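Local coordinates for discoidin-2 (Dictyostelium discoideum, PDB 2VMC), which binds galactose and N-acetylgalactosamine as a homotrimeric lectin and may take part in spore coat formation, at the interface of chains A and B. Coordinates in Å, arbitrary orientation; residue numbers count along the deposited sequence, not the author numbering. Chains: chain A/B, Discoidin-2.

The interface of chains A and B. Residues chain A 37-40, 47; chain B 21-22, 55-56.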
ATOM      1  N   PHE A  37       6.357 -27.585   5.778  1.00  8.67           N
ATOM      2  CA  PHE A  37       5.114 -27.867   6.496  1.00  8.57           C
ATOM      3  C   PHE A  37       5.092 -29.318   7.011  1.00  9.31           C
ATOM      4  O   PHE A  37       5.416 -30.260   6.266  1.00  8.93           O
ATOM      5  CB  PHE A  37       3.857 -27.624   5.635  1.00  8.20           C
ATOM      6  CG  PHE A  37       2.560 -27.978   6.351  1.00  9.72           C
ATOM      7  CD1 PHE A  37       1.978 -27.099   7.266  1.00 13.91           C
ATOM      8  CD2 PHE A  37       1.936 -29.207   6.128  1.00 11.54           C
ATOM      9  CE1 PHE A  37       0.781 -27.447   7.948  1.00 11.30           C
ATOM     10  CE2 PHE A  37       0.749 -29.540   6.792  1.00 11.19           C
ATOM     11  CZ  PHE A  37       0.182 -28.656   7.704  1.00 11.15           C
ATOM     12  N   SER A  38       4.689 -29.477   8.273  1.00  9.10           N
ATOM     13  CA  SER A  38       4.696 -30.766   8.950  0.55  9.78           C
ATOM     14  C   SER A  38       3.563 -30.765   9.975  1.00 10.59           C
ATOM     15  O   SER A  38       3.403 -29.753  10.681  1.00  9.61           O
ATOM     16  CB  SER A  38       6.046 -30.922   9.669  0.55 10.14           C
ATOM     17  OG  SER A  38       6.224 -32.219  10.215  0.55 10.95           O
ATOM     18  N   ASN A  39       2.818 -31.864  10.090  1.00  9.48           N
ATOM     19  CA  ASN A  39       1.804 -31.933  11.122  1.00 10.42           C
ATOM     20  C   ASN A  39       1.930 -33.185  12.035  1.00 10.82           C
ATOM     21  O   ASN A  39       3.035 -33.725  12.178  1.00 11.34           O
ATOM     22  CB  ASN A  39       0.401 -31.641  10.546  1.00  8.27           C
ATOM     23  CG  ASN A  39      -0.036 -32.633   9.456  1.00  9.45           C
ATOM     24  OD1 ASN A  39       0.487 -33.760   9.354  1.00  7.96           O
ATOM     25  ND2 ASN A  39      -1.046 -32.232   8.672  1.00  7.37           N
ATOM     26  N   SER A  40       0.851 -33.616  12.682  1.00 11.64           N
ATOM     27  CA  SER A  40       0.937 -34.780  13.566  1.00 13.13           C
ATOM     28  C   SER A  40       1.390 -36.033  12.774  1.00 14.45           C
ATOM     29  O   SER A  40       0.873 -36.324  11.684  1.00 11.77           O
ATOM     30  CB  SER A  40      -0.389 -35.021  14.274  1.00 13.90           C
ATOM     31  OG  SER A  40      -0.301 -36.168  15.083  1.00 15.14           O
ATOM     32  N   ASP A  47      -4.865 -35.544   9.458  1.00  9.17           N
ATOM     33  CA  ASP A  47      -4.973 -34.116   9.757  1.00  8.32           C
ATOM     34  C   ASP A  47      -4.641 -33.231   8.541  1.00  8.44           C
ATOM     35  O   ASP A  47      -4.508 -32.009   8.668  1.00  8.60           O
ATOM     36  CB  ASP A  47      -4.132 -33.718  11.008  1.00  7.81           C
ATOM     37  CG  ASP A  47      -2.646 -34.086  10.902  1.00  7.95           C
ATOM     38  OD1 ASP A  47      -2.222 -34.793   9.961  1.00  5.82           O
ATOM     39  OD2 ASP A  47      -1.868 -33.633  11.764  1.00  7.48           O
TER
ATOM     40  N   SER B  21       0.280 -22.980  12.430  1.00  9.42           N
ATOM     41  CA  SER B  21       1.353 -23.980  12.489  1.00  9.01           C
ATOM     42  C   SER B  21       0.818 -25.352  12.016  1.00  8.99           C
ATOM     43  O   SER B  21       1.365 -25.970  11.086  1.00  8.58           O
ATOM     44  CB  SER B  21       1.876 -24.045  13.937  1.00  8.11           C
ATOM     45  OG  SER B  21       0.772 -24.099  14.845  1.00  8.45           O
ATOM     46  N   THR B  22      -0.271 -25.805  12.645  1.00  8.50           N
ATOM     47  CA  THR B  22      -0.977 -27.060  12.273  1.00  8.46           C
ATOM     48  C   THR B  22      -2.482 -26.842  12.510  1.00  8.72           C
ATOM     49  O   THR B  22      -2.873 -25.936  13.275  1.00  7.98           O
ATOM     50  CB  THR B  22      -0.505 -28.330  13.080  1.00  8.37           C
ATOM     51  OG1 THR B  22      -0.846 -28.189  14.474  1.00  7.24           O
ATOM     52  CG2 THR B  22       1.026 -28.577  12.952  1.00  8.44           C
ATOM     53  N   SER B  55      -3.349 -29.252  15.391  1.00  8.06           N
ATOM     54  CA  SER B  55      -3.227 -30.716  15.391  1.00  8.51           C
ATOM     55  C   SER B  55      -2.272 -31.217  16.494  1.00  8.72           C
ATOM     56  O   SER B  55      -2.633 -32.076  17.319  1.00 10.27           O
ATOM     57  CB  SER B  55      -2.747 -31.230  14.029  1.00  7.72           C
ATOM     58  OG  SER B  55      -2.829 -32.649  13.997  1.00  9.62           O
ATOM     59  N   VAL B  56      -1.067 -30.674  16.502  1.00  8.28           N
ATOM     60  CA  VAL B  56      -0.045 -31.028  17.504  1.00  8.63           C
ATOM     61  C   VAL B  56      -0.343 -30.244  18.806  1.00  8.67           C
ATOM     62  O   VAL B  56      -0.627 -29.034  18.752  1.00  8.33           O
ATOM     63  CB  VAL B  56       1.371 -30.728  16.933  1.00  8.28           C
ATOM     64  CG1 VAL B  56       2.471 -30.827  18.025  1.00  8.55           C
ATOM     65  CG2 VAL B  56       1.719 -31.657  15.759  1.00  9.01           C
TER
HETATM   66  O   HOH W   1       4.085 -26.972  10.283  1.00 24.17           O
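One methyl each from B:Thr22 and B:Val56, CG2 in both, packs against the backbone of A:Ser38, A:Asn39 and A:Ser40. B:Thr22 CG2 lies 3.9 Å from A:Asn39 CA and also touches the carbonyl oxygen of A:Ser38. B:Val56 CG2 rests 3.9 Å from A:Ser40 CA. The two branches of B:Thr22 do different work. Its CG2 points at chain A. OG1 lies between the backbone N and the carbonyl carbon (chi1 66°) and turns back into chain B. B:Thr22 OG1 accepts hydrogen bonds from the backbone N-H groups of B:Ser55 (N to OG1 2.9 Å) and B:Val56, which ties the two chain B loops together.

At one rim, the hydroxyl OG of B:Ser55 donates to the carboxylate OD2 of A:Asp47 at 2.6 Å. With chi1 -171°, this hydroxyl is swung away from its own backbone N and toward chain A. It uses the anti lone pair of OD2. The backbone N-H of A:Ser40 meets the syn lone pair of A:Asp47 OD2 (N to OD2 2.9 Å), in a bent bond. Two donors thus grip one oxygen and help fix the carboxylate.

At the other rim, water 1 is held by the backbone N and O of A:Ser38 and bridges to B:Ser21 O (3.0 Å). CE1 of the A:Phe37 ring lies 3.5 Å from B:Ser21 O, which sits to one side of the ring plane.

A:Asn39, A:Ser40 and A:Asp47 belong to the calcium-binding site. This loop-to-loop patch joins neighbouring subunits of the homotrimer, and probably couples the calcium-binding loop to trimer assembly.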